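Local coordinates for vaginolysin (Gardnerella vaginalis, PDB 5IMY), which belongs to the cholesterol-dependent cytolysin family and probably acts as a secreted toxin that binds cholesterol and lyses host cells through a transmembrane beta barrel, at residues 92-97 and 353-358; 104-109 and 348-353; 380-385 and 394-399; 440-445 and 470-475. All blocks are in the same frame, centred on the assembly; numbering follows the deposited sequence.

Contact 1 (92-97 and 353-358)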
loop_
_atom_site.group_PDB
_atom_site.type_symbol
_atom_site.label_atom_id
_atom_site.label_comp_id
_atom_site.label_asym_id
_atom_site.label_seq_id
_atom_site.Cartn_x
_atom_site.Cartn_y
_atom_site.Cartn_z
ATOM N N GLY A 92 -4.348 -41.536 -30.569
ATOM C CA GLY A 92 -5.018 -41.761 -31.833
ATOM C C GLY A 92 -6.516 -41.526 -31.833
ATOM O O GLY A 92 -7.147 -41.692 -32.883
ATOM N N ALA A 93 -7.104 -41.152 -30.700
ATOM C CA ALA A 93 -8.536 -40.900 -30.654
ATOM C C ALA A 93 -8.871 -39.572 -31.320
ATOM O O ALA A 93 -8.074 -38.632 -31.315
ATOM C CB ALA A 93 -9.033 -40.891 -29.207
ATOM N N LEU A 94 -10.068 -39.504 -31.898
ATOM C CA LEU A 94 -10.561 -38.310 -32.573
ATOM C C LEU A 94 -11.676 -37.678 -31.752
ATOM O O LEU A 94 -12.607 -38.370 -31.327
ATOM C CB LEU A 94 -11.081 -38.643 -33.974
ATOM C CG LEU A 94 -10.059 -39.061 -35.032
ATOM C CD1 LEU A 94 -10.779 -39.540 -36.279
ATOM C CD2 LEU A 94 -9.125 -37.910 -35.364
ATOM N N PHE A 95 -11.582 -36.367 -31.537
ATOM C CA PHE A 95 -12.624 -35.601 -30.871
ATOM C C PHE A 95 -13.012 -34.416 -31.741
ATOM O O PHE A 95 -12.353 -34.096 -32.734
ATOM C CB PHE A 95 -12.176 -35.071 -29.502
ATOM C CG PHE A 95 -11.490 -36.085 -28.638
ATOM C CD1 PHE A 95 -12.004 -37.360 -28.487
ATOM C CD2 PHE A 95 -10.329 -35.749 -27.966
ATOM C CE1 PHE A 95 -11.364 -38.284 -27.682
ATOM C CE2 PHE A 95 -9.686 -36.665 -27.164
ATOM C CZ PHE A 95 -10.203 -37.935 -27.021
ATOM N N ARG A 96 -14.097 -33.759 -31.347
ATOM C CA ARG A 96 -14.406 -32.421 -31.824
ATOM C C ARG A 96 -13.891 -31.403 -30.819
ATOM O O ARG A 96 -14.016 -31.590 -29.606
ATOM C CB ARG A 96 -15.912 -32.244 -32.015
ATOM C CG ARG A 96 -16.488 -33.058 -33.153
ATOM C CD ARG A 96 -17.999 -33.149 -33.064
ATOM N NE ARG A 96 -18.501 -34.266 -33.860
ATOM C CZ ARG A 96 -18.839 -35.458 -33.374
ATOM N NH1 ARG A 96 -18.752 -35.714 -32.074
ATOM N NH2 ARG A 96 -19.276 -36.402 -34.196
ATOM N N ALA A 97 -13.297 -30.327 -31.330
ATOM C CA ALA A 97 -12.898 -29.201 -30.489
ATOM C C ALA A 97 -14.169 -28.445 -30.116
ATOM O O ALA A 97 -14.500 -27.396 -30.673
ATOM C CB ALA A 97 -11.894 -28.312 -31.212
ATOM N N SER A 353 -4.014 -32.488 -30.915
ATOM C CA SER A 353 -3.513 -31.693 -32.023
ATOM C C SER A 353 -4.584 -31.622 -33.102
ATOM O O SER A 353 -5.366 -32.561 -33.283
ATOM C CB SER A 353 -2.222 -32.286 -32.601
ATOM O OG SER A 353 -1.201 -32.334 -31.621
ATOM N N PHE A 354 -4.619 -30.500 -33.813
ATOM C CA PHE A 354 -5.606 -30.317 -34.869
ATOM C C PHE A 354 -5.284 -31.208 -36.062
ATOM O O PHE A 354 -4.128 -31.338 -36.468
ATOM C CB PHE A 354 -5.653 -28.856 -35.312
ATOM C CG PHE A 354 -6.311 -27.939 -34.321
ATOM C CD1 PHE A 354 -7.680 -27.992 -34.112
ATOM C CD2 PHE A 354 -5.566 -27.013 -33.609
ATOM C CE1 PHE A 354 -8.291 -27.148 -33.205
ATOM C CE2 PHE A 354 -6.171 -26.166 -32.701
ATOM C CZ PHE A 354 -7.536 -26.232 -32.498
ATOM N N VAL A 355 -6.325 -31.822 -36.627
ATOM C CA VAL A 355 -6.142 -32.674 -37.798
ATOM C C VAL A 355 -5.683 -31.846 -38.992
ATOM O O VAL A 355 -4.885 -32.310 -39.815
ATOM C CB VAL A 355 -7.447 -33.432 -38.108
ATOM C CG1 VAL A 355 -7.328 -34.216 -39.415
ATOM C CG2 VAL A 355 -7.801 -34.363 -36.956
ATOM N N LYS A 356 -6.173 -30.610 -39.102
ATOM C CA LYS A 356 -5.907 -29.802 -40.289
ATOM C C LYS A 356 -4.410 -29.621 -40.513
ATOM O O LYS A 356 -3.910 -29.822 -41.626
ATOM C CB LYS A 356 -6.600 -28.443 -40.161
ATOM C CG LYS A 356 -6.440 -27.551 -41.392
ATOM C CD LYS A 356 -6.136 -26.103 -41.025
ATOM C CE LYS A 356 -7.398 -25.276 -40.822
ATOM N NZ LYS A 356 -7.346 -24.023 -41.629
ATOM N N ASP A 357 -3.675 -29.231 -39.468
ATOM C CA ASP A 357 -2.264 -28.888 -39.609
ATOM C C ASP A 357 -1.376 -29.557 -38.565
ATOM O O ASP A 357 -0.191 -29.214 -38.470
ATOM C CB ASP A 357 -2.081 -27.367 -39.539
ATOM C CG ASP A 357 -2.704 -26.763 -38.296
ATOM O OD1 ASP A 357 -2.995 -27.522 -37.348
ATOM O OD2 ASP A 357 -2.900 -25.530 -38.268
ATOM N N ASN A 358 -1.906 -30.494 -37.782
ATOM C CA ASN A 358 -1.127 -31.224 -36.785
ATOM C C ASN A 358 -0.543 -30.307 -35.715
ATOM O O ASN A 358 0.387 -30.698 -34.999
ATOM C CB ASN A 358 -0.008 -32.034 -37.449
ATOM C CG ASN A 358 -0.535 -33.020 -38.473
ATOM O OD1 ASN A 358 -1.154 -34.024 -38.121
ATOM N ND2 ASN A 358 -0.288 -32.741 -39.748
#
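The backbones of 92-97 and 353-358 stay well apart where they come closest, with CA to CA distances of 8.9 Å for L94 and V355 and 8.6 Å for A97 and F354, too far for direct strand pairing. Side chains alone bridge the gap, at two small apolar points that together bury 90 Å². At the first, L94 CD2 meets V355 CG2 at 4.1 Å, and the two side chains cross at about a right angle. V355 already faces the other segment; with CG1 anti to its backbone N (chi1 174°), CG2 is the methyl that contacts L94. L94 arrives less directly, since its CB does not face V355 and the isobutyl branch covers the remaining distance. At the second point the methyl CB of A97 lies 4.3 Å from F354 CE1 and approaches the ring obliquely. F354 leaves its backbone pointing away from A97, and the length of its side chain brings the ring back within range, where Y34 also meets it at an inclined angle. Just beyond, the chain turns as strand 347-354 ends, and a weak N358 N to F354 O hydrogen bond spans the turn. L94 rests on Y255, F354 on V254 and V355 on P253. Strands 94-96 and 347-354 each pair antiparallel with 253-261 in one antiparallel sheet, so this packing joins two neighbours of that strand.

Contact 2 (104-109 and 348-353)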
loop_
_atom_site.group_PDB
_atom_site.type_symbol
_atom_site.label_atom_id
_atom_site.label_comp_id
_atom_site.label_asym_id
_atom_site.label_seq_id
_atom_site.Cartn_x
_atom_site.Cartn_y
_atom_site.Cartn_z
ATOM N N ASN A 104 -13.353 -31.407 -20.455
ATOM C CA ASN A 104 -12.528 -32.580 -20.177
ATOM C C ASN A 104 -13.339 -33.872 -20.213
ATOM O O ASN A 104 -12.987 -34.854 -19.555
ATOM C CB ASN A 104 -11.804 -32.447 -18.833
ATOM C CG ASN A 104 -10.422 -33.075 -18.850
ATOM O OD1 ASN A 104 -9.807 -33.223 -19.906
ATOM N ND2 ASN A 104 -9.924 -33.443 -17.676
ATOM N N MET A 105 -14.426 -33.882 -20.981
ATOM C CA MET A 105 -15.229 -35.083 -21.214
ATOM C C MET A 105 -15.422 -35.269 -22.713
ATOM O O MET A 105 -16.551 -35.304 -23.213
ATOM C CB MET A 105 -16.573 -34.985 -20.495
ATOM C CG MET A 105 -16.492 -35.201 -18.995
ATOM S SD MET A 105 -15.819 -36.815 -18.552
ATOM C CE MET A 105 -16.948 -37.917 -19.405
ATOM N N PRO A 106 -14.332 -35.403 -23.464
ATOM C CA PRO A 106 -14.450 -35.440 -24.923
ATOM C C PRO A 106 -15.244 -36.648 -25.392
ATOM O O PRO A 106 -15.200 -37.724 -24.792
ATOM C CB PRO A 106 -12.993 -35.506 -25.394
ATOM C CG PRO A 106 -12.261 -36.139 -24.260
ATOM C CD PRO A 106 -12.955 -35.670 -23.012
ATOM N N SER A 107 -15.984 -36.450 -26.478
ATOM C CA SER A 107 -16.726 -37.517 -27.132
ATOM C C SER A 107 -16.030 -37.882 -28.435
ATOM O O SER A 107 -15.544 -37.007 -29.158
ATOM C CB SER A 107 -18.172 -37.099 -27.409
ATOM O OG SER A 107 -18.223 -35.964 -28.256
ATOM N N LEU A 108 -15.982 -39.178 -28.724
ATOM C CA LEU A 108 -15.289 -39.653 -29.909
ATOM C C LEU A 108 -16.060 -39.280 -31.172
ATOM O O LEU A 108 -17.269 -39.037 -31.151
ATOM C CB LEU A 108 -15.104 -41.168 -29.849
ATOM C CG LEU A 108 -14.324 -41.696 -28.646
ATOM C CD1 LEU A 108 -14.511 -43.197 -28.504
ATOM C CD2 LEU A 108 -12.851 -41.352 -28.780
ATOM N N ILE A 109 -15.330 -39.224 -32.280
ATOM C CA ILE A 109 -15.920 -39.132 -33.610
ATOM C C ILE A 109 -15.940 -40.543 -34.172
ATOM O O ILE A 109 -14.886 -41.125 -34.453
ATOM C CB ILE A 109 -15.137 -38.181 -34.524
ATOM C CG1 ILE A 109 -15.101 -36.772 -33.928
ATOM C CG2 ILE A 109 -15.766 -38.144 -35.916
ATOM C CD1 ILE A 109 -14.105 -35.855 -34.603
ATOM N N ILE A 348 -2.001 -40.105 -17.191
ATOM C CA ILE A 348 -2.217 -38.987 -16.278
ATOM C C ILE A 348 -2.569 -37.730 -17.061
ATOM O O ILE A 348 -3.257 -36.841 -16.546
ATOM C CB ILE A 348 -0.982 -38.747 -15.388
ATOM C CG1 ILE A 348 0.282 -38.624 -16.246
ATOM C CG2 ILE A 348 -0.841 -39.871 -14.369
ATOM C CD1 ILE A 348 1.521 -38.224 -15.462
ATOM N N ALA A 349 -2.107 -37.643 -18.307
ATOM C CA ALA A 349 -2.353 -36.460 -19.116
ATOM C C ALA A 349 -2.393 -36.851 -20.585
ATOM O O ALA A 349 -1.843 -37.877 -20.992
ATOM C CB ALA A 349 -1.281 -35.390 -18.882
ATOM N N TYR A 350 -3.056 -36.015 -21.382
ATOM C CA TYR A 350 -3.114 -36.218 -22.819
ATOM C C TYR A 350 -3.086 -34.871 -23.523
ATOM O O TYR A 350 -3.512 -33.852 -22.972
ATOM C CB TYR A 350 -4.365 -37.010 -23.239
ATOM C CG TYR A 350 -5.682 -36.290 -23.047
ATOM C CD1 TYR A 350 -6.349 -35.723 -24.127
ATOM C CD2 TYR A 350 -6.272 -36.195 -21.793
ATOM C CE1 TYR A 350 -7.559 -35.073 -23.959
ATOM C CE2 TYR A 350 -7.480 -35.545 -21.617
ATOM C CZ TYR A 350 -8.119 -34.987 -22.702
ATOM O OH TYR A 350 -9.321 -34.343 -22.532
ATOM N N THR A 351 -2.566 -34.882 -24.746
ATOM C CA THR A 351 -2.472 -33.700 -25.589
ATOM C C THR A 351 -3.228 -33.953 -26.885
ATOM O O THR A 351 -3.185 -35.061 -27.430
ATOM C CB THR A 351 -1.010 -33.357 -25.897
ATOM O OG1 THR A 351 -0.288 -33.181 -24.674
ATOM C CG2 THR A 351 -0.912 -32.084 -26.731
ATOM N N THR A 352 -3.922 -32.930 -27.372
ATOM C CA THR A 352 -4.630 -33.004 -28.640
ATOM C C THR A 352 -3.981 -32.071 -29.653
ATOM O O THR A 352 -3.462 -31.008 -29.303
ATOM C CB THR A 352 -6.111 -32.632 -28.487
ATOM O OG1 THR A 352 -6.230 -31.240 -28.164
ATOM C CG2 THR A 352 -6.772 -33.468 -27.400
ATOM N N SER A 353 -4.014 -32.488 -30.915
ATOM C CA SER A 353 -3.513 -31.693 -32.023
ATOM C C SER A 353 -4.584 -31.622 -33.102
ATOM O O SER A 353 -5.366 -32.561 -33.283
ATOM C CB SER A 353 -2.222 -32.286 -32.601
ATOM O OG SER A 353 -1.201 -32.334 -31.621
#
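N104 and Y350 supply the one hydrogen bond between 104-109 and 348-353. N104 is the first residue to leave helix 99-102, and its positive phi, with two bonds back into the last turn, makes a Schellman motif. From there its amide reaches Y350, whose OH donates to N104 OD1 at 2.9 Å. The C=O...O angle is 155°, with the donor tilted 23° from the carbonyl plane. The amide and ring planes are nearly parallel, 6° apart, with OD1 at the ring edge near its plane, 3.7 Å from Y350 CE2. The other end of the amide is held too: N104 ND2 donates to S80 O, which fixes its rotation. Two residues on, P106 turns its ring toward Y350, and P106 CG and CD each lie 3.9 Å from Y350 OH, giving the hydroxyl an apolar neighbour beside its polar one. Y350 meets both with its ring set between the backbone N and the carbonyl carbon. Before it, I348 and A349 both face A260 in a classic beta bulge. The tyrosine also touches V259 of strand 253-261 and L101 of helix 99-102, while P106 packs on F95 of strand 94-96, so the contact links helix end, loop and sheet.

Contact 3 (380-385 and 394-399); sequences GYLTLD and YYIYWD
L382, L384, Y394 and I396 interlock across the core of the C-terminal beta sandwich, where strand 363-389 of one sheet faces Y394 and strand 395-403 of the other. The nearest CA atoms lie 10.4 Å apart at L382 and I396 and 9.3 Å at L384 and Y394, a spacing that side chains must fill. The main bump is L384, whose fork lies against the face of Y394: its CD1 methyl sits over the ring, 3.6 Å from the centroid and only 4° off the normal, a CH-pi contact almost exactly central. CD2 spreads beside it, 3.8 Å from Y394 CE1, so the fork covers the ring rather than poking at its rim. The phenol end reaches back along the leucine, and Y394 OH comes within 3.5 Å of L384 CB. I396 is the opposing bump. Its CG1 lies anti to the carbonyl carbon (chi1 -65°), and from there the CD1 tip fits against the L382 CD2 and L384 CD2 methyls of the facing strand. On the outer side of 395-403, Y397 meets an aromatic ring on a chain of another protein. Within the core, I396 CD1 touches L384 CD2 more loosely, at 4.3 Å, and meets L382 CD2 tip to tip at 3.6 Å.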
loop_
_atom_site.group_PDB
_atom_site.type_symbol
_atom_site.label_atom_id
_atom_site.label_comp_id
_atom_site.label_asym_id
_atom_site.label_seq_id
_atom_site.Cartn_x
_atom_site.Cartn_y
_atom_site.Cartn_z
ATOM N N GLY A 380 5.256 -5.141 20.236
ATOM C CA GLY A 380 6.354 -5.457 21.120
ATOM C C GLY A 380 6.437 -4.482 22.287
ATOM O O GLY A 380 5.764 -3.444 22.317
ATOM N N TYR A 381 7.287 -4.830 23.253
ATOM C CA TYR A 381 7.423 -4.072 24.488
ATOM C C TYR A 381 8.887 -3.747 24.754
ATOM O O TYR A 381 9.769 -4.579 24.520
ATOM C CB TYR A 381 6.840 -4.850 25.678
ATOM C CG TYR A 381 5.362 -5.149 25.555
ATOM C CD1 TYR A 381 4.414 -4.297 26.103
ATOM C CD2 TYR A 381 4.913 -6.285 24.892
ATOM C CE1 TYR A 381 3.062 -4.567 25.998
ATOM C CE2 TYR A 381 3.562 -6.561 24.779
ATOM C CZ TYR A 381 2.642 -5.696 25.332
ATOM O OH TYR A 381 1.295 -5.961 25.226
ATOM N N LEU A 382 9.136 -2.534 25.249
ATOM C CA LEU A 382 10.461 -2.096 25.677
ATOM C C LEU A 382 10.388 -1.692 27.141
ATOM O O LEU A 382 9.580 -0.834 27.508
ATOM C CB LEU A 382 10.964 -0.924 24.829
ATOM C CG LEU A 382 12.199 -0.196 25.373
ATOM C CD1 LEU A 382 13.399 -1.125 25.421
ATOM C CD2 LEU A 382 12.514 1.039 24.548
ATOM N N THR A 383 11.239 -2.295 27.967
ATOM C CA THR A 383 11.276 -2.027 29.399
ATOM C C THR A 383 12.585 -1.335 29.755
ATOM O O THR A 383 13.662 -1.795 29.363
ATOM C CB THR A 383 11.122 -3.329 30.195
ATOM O OG1 THR A 383 9.774 -3.803 30.084
ATOM C CG2 THR A 383 11.471 -3.132 31.675
ATOM N N LEU A 384 12.489 -0.234 30.493
ATOM C CA LEU A 384 13.650 0.508 30.964
ATOM C C LEU A 384 13.713 0.422 32.483
ATOM O O LEU A 384 12.736 0.744 33.165
ATOM C CB LEU A 384 13.582 1.975 30.533
ATOM C CG LEU A 384 13.131 2.283 29.104
ATOM C CD1 LEU A 384 12.840 3.769 28.977
ATOM C CD2 LEU A 384 14.174 1.853 28.087
ATOM N N ASP A 385 14.859 -0.009 33.007
ATOM C CA ASP A 385 15.080 -0.083 34.449
ATOM C C ASP A 385 16.370 0.662 34.768
ATOM O O ASP A 385 17.458 0.209 34.399
ATOM C CB ASP A 385 15.151 -1.534 34.929
ATOM C CG ASP A 385 14.998 -1.657 36.433
ATOM O OD1 ASP A 385 14.284 -0.822 37.029
ATOM O OD2 ASP A 385 15.590 -2.588 37.019
ATOM N N TYR A 394 16.667 9.495 28.330
ATOM C CA TYR A 394 16.477 8.535 27.256
ATOM C C TYR A 394 16.224 9.274 25.952
ATOM O O TYR A 394 15.611 10.343 25.932
ATOM C CB TYR A 394 15.315 7.569 27.553
ATOM C CG TYR A 394 15.621 6.540 28.624
ATOM C CD1 TYR A 394 16.378 5.410 28.335
ATOM C CD2 TYR A 394 15.144 6.692 29.920
ATOM C CE1 TYR A 394 16.654 4.465 29.309
ATOM C CE2 TYR A 394 15.418 5.754 30.899
ATOM C CZ TYR A 394 16.174 4.644 30.588
ATOM O OH TYR A 394 16.448 3.707 31.560
ATOM N N TYR A 395 16.727 8.703 24.862
ATOM C CA TYR A 395 16.485 9.217 23.515
ATOM C C TYR A 395 16.130 8.025 22.633
ATOM O O TYR A 395 17.008 7.252 22.235
ATOM C CB TYR A 395 17.694 9.976 22.982
ATOM C CG TYR A 395 18.005 11.230 23.767
ATOM C CD1 TYR A 395 17.346 12.421 23.496
ATOM C CD2 TYR A 395 18.950 11.218 24.782
ATOM C CE1 TYR A 395 17.625 13.569 24.211
ATOM C CE2 TYR A 395 19.237 12.361 25.502
ATOM C CZ TYR A 395 18.570 13.533 25.214
ATOM O OH TYR A 395 18.851 14.673 25.929
ATOM N N ILE A 396 14.842 7.876 22.337
ATOM C CA ILE A 396 14.323 6.720 21.618
ATOM C C ILE A 396 13.538 7.223 20.415
ATOM O O ILE A 396 12.614 8.033 20.565
ATOM C CB ILE A 396 13.441 5.839 22.521
ATOM C CG1 ILE A 396 14.292 5.242 23.648
ATOM C CG2 ILE A 396 12.757 4.731 21.716
ATOM C CD1 ILE A 396 13.500 4.515 24.715
ATOM N N TYR A 397 13.902 6.744 19.226
ATOM C CA TYR A 397 13.221 7.096 17.990
ATOM C C TYR A 397 12.933 5.831 17.194
ATOM O O TYR A 397 13.568 4.790 17.384
ATOM C CB TYR A 397 14.055 8.058 17.132
ATOM C CG TYR A 397 14.687 9.200 17.897
ATOM C CD1 TYR A 397 14.104 10.460 17.908
ATOM C CD2 TYR A 397 15.869 9.017 18.598
ATOM C CE1 TYR A 397 14.681 11.506 18.601
ATOM C CE2 TYR A 397 16.453 10.056 19.295
ATOM C CZ TYR A 397 15.855 11.295 19.293
ATOM O OH TYR A 397 16.439 12.329 19.987
ATOM N N TRP A 398 11.963 5.936 16.289
ATOM C CA TRP A 398 11.640 4.843 15.382
ATOM C C TRP A 398 10.883 5.417 14.193
ATOM O O TRP A 398 10.402 6.552 14.225
ATOM C CB TRP A 398 10.825 3.752 16.085
ATOM C CG TRP A 398 9.456 4.187 16.504
ATOM C CD1 TRP A 398 8.305 4.069 15.785
ATOM C CD2 TRP A 398 9.092 4.804 17.745
ATOM N NE1 TRP A 398 7.246 4.573 16.498
ATOM C CE2 TRP A 398 7.702 5.031 17.705
ATOM C CE3 TRP A 398 9.806 5.189 18.885
ATOM C CZ2 TRP A 398 7.012 5.625 18.758
ATOM C CZ3 TRP A 398 9.118 5.779 19.931
ATOM C CH2 TRP A 398 7.735 5.990 19.860
ATOM N N ASP A 399 10.783 4.611 13.139
ATOM C CA ASP A 399 10.184 5.030 11.880
ATOM C C ASP A 399 8.863 4.307 11.656
ATOM O O ASP A 399 8.727 3.124 11.988
ATOM C CB ASP A 399 11.132 4.753 10.710
ATOM C CG ASP A 399 12.382 5.610 10.759
ATOM O OD1 ASP A 399 12.274 6.801 11.119
ATOM O OD2 ASP A 399 13.473 5.091 10.443
#

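Contact 4 (440-445 and 470-475)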
loop_
_atom_site.group_PDB
_atom_site.type_symbol
_atom_site.label_atom_id
_atom_site.label_comp_id
_atom_site.label_asym_id
_atom_site.label_seq_id
_atom_site.Cartn_x
_atom_site.Cartn_y
_atom_site.Cartn_z
ATOM N N LEU A 440 14.196 0.970 15.242
ATOM C CA LEU A 440 14.134 1.429 16.621
ATOM C C LEU A 440 15.508 1.907 17.084
ATOM O O LEU A 440 16.531 1.285 16.790
ATOM C CB LEU A 440 13.628 0.304 17.528
ATOM C CG LEU A 440 13.296 0.663 18.979
ATOM C CD1 LEU A 440 12.032 1.507 19.066
ATOM C CD2 LEU A 440 13.148 -0.601 19.811
ATOM N N ARG A 441 15.523 3.023 17.812
ATOM C CA ARG A 441 16.750 3.643 18.297
ATOM C C ARG A 441 16.643 3.860 19.799
ATOM O O ARG A 441 15.560 4.156 20.309
ATOM C CB ARG A 441 17.002 4.978 17.593
ATOM C CG ARG A 441 18.321 5.054 16.852
ATOM C CD ARG A 441 18.377 6.281 15.955
ATOM N NE ARG A 441 18.969 5.967 14.658
ATOM C CZ ARG A 441 20.271 6.010 14.390
ATOM N NH1 ARG A 441 21.142 6.358 15.328
ATOM N NH2 ARG A 441 20.704 5.702 13.175
ATOM N N ILE A 442 17.761 3.702 20.509
ATOM C CA ILE A 442 17.779 3.859 21.964
ATOM C C ILE A 442 19.134 4.412 22.388
ATOM O O ILE A 442 20.181 3.875 22.010
ATOM C CB ILE A 442 17.489 2.531 22.695
ATOM C CG1 ILE A 442 16.132 1.956 22.270
ATOM C CG2 ILE A 442 17.510 2.747 24.207
ATOM C CD1 ILE A 442 15.835 0.578 22.823
ATOM N N LYS A 443 19.110 5.483 23.184
ATOM C CA LYS A 443 20.310 6.079 23.761
ATOM C C LYS A 443 19.991 6.514 25.186
ATOM O O LYS A 443 18.882 6.983 25.457
ATOM C CB LYS A 443 20.793 7.275 22.923
ATOM C CG LYS A 443 22.227 7.709 23.200
ATOM C CD LYS A 443 22.697 8.762 22.201
ATOM C CE LYS A 443 22.514 10.175 22.734
ATOM N NZ LYS A 443 22.633 11.206 21.663
ATOM N N LEU A 444 20.961 6.361 26.096
ATOM C CA LEU A 444 20.719 6.565 27.523
ATOM C C LEU A 444 21.410 7.806 28.078
ATOM O O LEU A 444 20.729 8.713 28.553
ATOM C CB LEU A 444 21.155 5.314 28.305
ATOM C CG LEU A 444 21.061 5.363 29.833
ATOM C CD1 LEU A 444 19.748 5.945 30.290
ATOM C CD2 LEU A 444 21.231 3.975 30.422
ATOM N N VAL A 445 22.742 7.860 28.053
ATOM C CA VAL A 445 23.536 8.975 28.582
ATOM C C VAL A 445 23.210 9.266 30.047
ATOM O O VAL A 445 22.064 9.124 30.488
ATOM C CB VAL A 445 23.386 10.249 27.714
ATOM C CG1 VAL A 445 23.412 9.903 26.227
ATOM C CG2 VAL A 445 22.141 11.091 28.060
ATOM N N ARG A 470 12.018 -6.452 25.117
ATOM C CA ARG A 470 13.367 -5.929 25.272
ATOM C C ARG A 470 13.412 -5.132 26.565
ATOM O O ARG A 470 12.576 -4.250 26.781
ATOM C CB ARG A 470 13.761 -5.053 24.074
ATOM C CG ARG A 470 14.999 -4.171 24.279
ATOM C CD ARG A 470 16.136 -4.552 23.347
ATOM N NE ARG A 470 15.696 -4.708 21.964
ATOM C CZ ARG A 470 16.406 -5.312 21.016
ATOM N NH1 ARG A 470 17.599 -5.822 21.294
ATOM N NH2 ARG A 470 15.920 -5.406 19.786
ATOM N N THR A 471 14.374 -5.450 27.425
ATOM C CA THR A 471 14.553 -4.739 28.682
ATOM C C THR A 471 16.018 -4.363 28.836
ATOM O O THR A 471 16.902 -5.212 28.682
ATOM C CB THR A 471 14.079 -5.572 29.884
ATOM O OG1 THR A 471 14.602 -5.010 31.094
ATOM C CG2 THR A 471 14.522 -7.012 29.765
ATOM N N ILE A 472 16.265 -3.090 29.134
ATOM C CA ILE A 472 17.610 -2.535 29.230
ATOM C C ILE A 472 17.778 -2.008 30.647
ATOM O O ILE A 472 17.171 -0.994 31.017
ATOM C CB ILE A 472 17.846 -1.425 28.196
ATOM C CG1 ILE A 472 17.424 -1.902 26.801
ATOM C CG2 ILE A 472 19.312 -0.997 28.200
ATOM C CD1 ILE A 472 17.492 -0.830 25.735
ATOM N N SER A 473 18.597 -2.692 31.442
ATOM C CA SER A 473 18.844 -2.312 32.825
ATOM C C SER A 473 20.207 -1.644 32.947
ATOM O O SER A 473 21.195 -2.120 32.381
ATOM C CB SER A 473 18.780 -3.531 33.747
ATOM O OG SER A 473 17.506 -4.148 33.692
ATOM N N ASN A 474 20.253 -0.539 33.690
ATOM C CA ASN A 474 21.486 0.197 33.924
ATOM C C ASN A 474 21.636 0.463 35.415
ATOM O O ASN A 474 20.656 0.771 36.100
ATOM C CB ASN A 474 21.507 1.520 33.144
ATOM C CG ASN A 474 20.306 2.398 33.445
ATOM O OD1 ASN A 474 20.350 3.244 34.335
ATOM N ND2 ASN A 474 19.227 2.202 32.697
ATOM N N TRP A 475 22.862 0.342 35.908
ATOM C CA TRP A 475 23.136 0.503 37.331
ATOM C C TRP A 475 24.560 1.035 37.482
ATOM O O TRP A 475 25.122 1.613 36.547
ATOM C CB TRP A 475 22.899 -0.827 38.070
ATOM C CG TRP A 475 23.935 -1.883 37.794
ATOM C CD1 TRP A 475 25.031 -2.169 38.554
ATOM C CD2 TRP A 475 23.965 -2.795 36.688
ATOM N NE1 TRP A 475 25.744 -3.199 37.990
ATOM C CE2 TRP A 475 25.111 -3.600 36.843
ATOM C CE3 TRP A 475 23.138 -3.006 35.580
ATOM C CZ2 TRP A 475 25.451 -4.601 35.935
ATOM C CZ3 TRP A 475 23.477 -4.001 34.679
ATOM C CH2 TRP A 475 24.623 -4.786 34.862
#
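In the beta-sandwich core, I442 and I472 come from facing sheets, and L444 and N474 repeat the pairing two residues further along. The isoleucines reach toward each other tip to tip: I442 CD1 lies 3.6 Å from I472 CD1. That same I472 methyl also approaches the second branch of I442, at 3.9 Å from I442 CG2, so one methyl is fitted against two. Both isoleucines carry CG1 anti to the carbonyl carbon, which directs each CD1 into the space between the sheets; in I442 this is chi1 -58°. The backbones keep sandwich spacing, with CA atoms 9.7 Å apart at I442 and I472 and 9.1 Å at L444 and N474. This is face-to-face packing of two layers: 440-443 runs between 395-403 and 460-464 in one sheet, whereas 469-475 lies between 363-389 and 480-485 in the other. Outside the two segments, L382 packs on I442, while Y459 and V483 pack on I472. The second pair mixes apolar and polar groups. L444 CD2 is 3.5 Å from both N474 CG and N474 ND2 and 4.1 Å from N474 OD1, the pattern of a methyl lying over the flat amide, and the two side chains cross obliquely. With CG between the backbone N and the carbonyl carbon (chi1 55°), the buried N474 amide is presented to L444. Its polar atoms have partners of their own: N474 OD1 hydrogen-bonds with H386 ND1, and N474 ND2 has a weak hydrogen bond with Y394 OH.

The four contacts fall into two groups at opposite ends of an elongated chain. Contacts 1 and 2 have centres 9 Å apart, share S353 on strand 347-354, and join directly where L94 O lies 3.0 Å from I109 N, a probable hydrogen bond. Contacts 3 and 4 are closer still, with centres 7 Å apart. They are two crossings of one sandwich core, linked within each sheet by probable backbone bonds: T383 N to R470 O at 2.6 Å and Y397 O to R441 N at 2.7 Å. Between the groups, the centres of contacts 1 and 3 are about 71 Å apart and their nearest atoms about 55 Å.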